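Local coordinates for putative oxidoreductase (Mycobacterium avium, PDB 3QHA), which probably catalyses the NAD(P)-dependent oxidation of a hydroxyacid-type substrate, as a member of the 3-hydroxyisobutyrate dehydrogenase family, at the interface of chains A and B. Residues are numbered along the deposited sequence; one frame, centred on the assembly and turned at random. Chains: chain A/B, Putative oxidoreductase.

The interface of chains A and B. Residues chain A 194, 259, 262, 275-276, 279; chain B 186, 189-190, 193.
B:Met186 and B:Thr190, one turn apart on helix 176-204, press into a surface of alanines and two leucines on chain A, in a helix-to-helix packing between the all-helical C-terminal parts of two subunits of the 3-hydroxyisobutyrate dehydrogenase family. The patch belongs to a two-fold symmetric interface; a dimer of this kind would fit the family. The thioether of B:Met186 is the apolar knob at one end, and B:Thr190 sits in the middle. The methionine chain, anti through chi1 (-170°) and chi2, carries SD out to 3.6 Å from CB of A:Ala276 and 3.8 Å from CB of A:Ala262; the bend at chi3 turns CE only. A flexible, polarisable thioether suits this place, since it can shape itself to methyl groups on two helices, 274-287 and 245-268. Alanine suits the other side because a lone methyl lets helix backbones come close: CB of B:Ala193 points end-on at the flank of the A:Ala279 methyl, 3.7 Å from its CB, which also touches CA of B:Thr190. The branched end of A:Leu259 reaches over helix 176-204, CD1 lying 3.9 Å from CB of B:Phe189, so that the benzyl stem rather than the ring makes this contact, while CD2 turns towards the B:Thr190 hydroxyl. B:Thr190 divides its two branches: CG2 packs 3.7 Å from CB of A:Ala194 and also meets CB of A:Leu275, whereas OG1, beside its own backbone N (chi1 -60°), lies 3.6 Å from CA of A:Ala276. OG1 also donates a hydrogen bond to the B:Met186 carbonyl O at 2.8 Å, from 37° above the carbonyl plane. This gives the hydroxyl a partner within its own helix, which probably lets threonine sit among apolar neighbours.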
loop_
_atom_site.group_PDB
_atom_site.type_symbol
_atom_site.label_atom_id
_atom_site.label_comp_id
_atom_site.label_asym_id
_atom_site.label_seq_id
_atom_site.Cartn_x
_atom_site.Cartn_y
_atom_site.Cartn_z
ATOM N N ALA A 194 -5.259 3.345 9.251
ATOM C CA ALA A 194 -4.764 4.641 8.779
ATOM C C ALA A 194 -5.588 5.181 7.605
ATOM O O ALA A 194 -5.895 6.372 7.558
ATOM C CB ALA A 194 -3.296 4.535 8.386
ATOM N N LEU A 259 2.735 15.406 7.504
ATOM C CA LEU A 259 2.011 14.976 8.698
ATOM C C LEU A 259 1.602 16.167 9.564
ATOM O O LEU A 259 0.470 16.209 10.040
ATOM C CB LEU A 259 2.818 13.961 9.520
ATOM C CG LEU A 259 2.836 12.529 8.976
ATOM C CD1 LEU A 259 3.886 11.684 9.688
ATOM C CD2 LEU A 259 1.456 11.883 9.095
ATOM N N ALA A 262 -1.226 17.905 7.845
ATOM C CA ALA A 262 -2.460 17.124 7.988
ATOM C C ALA A 262 -3.062 17.272 9.386
ATOM O O ALA A 262 -4.274 17.434 9.534
ATOM C CB ALA A 262 -2.204 15.653 7.676
ATOM N N LEU A 275 -3.508 8.164 14.887
ATOM C CA LEU A 275 -2.499 7.371 14.170
ATOM C C LEU A 275 -1.475 8.286 13.512
ATOM O O LEU A 275 -0.271 8.052 13.613
ATOM C CB LEU A 275 -3.131 6.464 13.113
ATOM C CG LEU A 275 -3.864 5.236 13.646
ATOM C CD1 LEU A 275 -4.833 4.694 12.603
ATOM C CD2 LEU A 275 -2.869 4.164 14.089
ATOM N N ALA A 276 -1.964 9.325 12.837
ATOM C CA ALA A 276 -1.102 10.340 12.232
ATOM C C ALA A 276 -0.188 10.992 13.269
ATOM O O ALA A 276 0.994 11.219 13.012
ATOM C CB ALA A 276 -1.943 11.402 11.545
ATOM N N ALA A 279 2.461 8.570 14.357
ATOM C CA ALA A 279 3.389 8.480 13.227
ATOM C C ALA A 279 4.308 9.696 13.168
ATOM O O ALA A 279 5.518 9.554 12.997
ATOM C CB ALA A 279 2.621 8.341 11.919
ATOM N N MET B 186 -0.982 11.890 4.426
ATOM C CA MET B 186 -1.113 11.422 5.805
ATOM C C MET B 186 -1.084 9.896 5.824
ATOM O O MET B 186 -0.382 9.294 6.642
ATOM C CB MET B 186 -2.405 11.924 6.449
ATOM C CG MET B 186 -2.462 11.665 7.938
ATOM S SD MET B 186 -3.915 12.374 8.718
ATOM C CE MET B 186 -5.197 11.302 8.070
ATOM N N PHE B 189 2.546 8.439 4.886
ATOM C CA PHE B 189 3.570 8.521 5.921
ATOM C C PHE B 189 3.196 7.811 7.217
ATOM O O PHE B 189 4.077 7.317 7.926
ATOM C CB PHE B 189 3.965 9.979 6.161
ATOM C CG PHE B 189 4.775 10.558 5.038
ATOM C CD1 PHE B 189 4.249 11.526 4.196
ATOM C CD2 PHE B 189 6.063 10.098 4.799
ATOM C CE1 PHE B 189 5.007 12.040 3.151
ATOM C CE2 PHE B 189 6.820 10.607 3.760
ATOM C CZ PHE B 189 6.296 11.576 2.934
ATOM N N THR B 190 1.902 7.739 7.520
ATOM C CA THR B 190 1.440 6.893 8.613
ATOM C C THR B 190 1.712 5.427 8.263
ATOM O O THR B 190 2.099 4.646 9.133
ATOM C CB THR B 190 -0.059 7.099 8.925
ATOM O OG1 THR B 190 -0.291 8.466 9.287
ATOM C CG2 THR B 190 -0.498 6.202 10.073
ATOM N N ALA B 193 5.429 4.738 8.633
ATOM C CA ALA B 193 5.630 4.558 10.075
ATOM C C ALA B 193 5.289 3.131 10.501
ATOM O O ALA B 193 6.063 2.483 11.207
ATOM C CB ALA B 193 4.789 5.554 10.856
#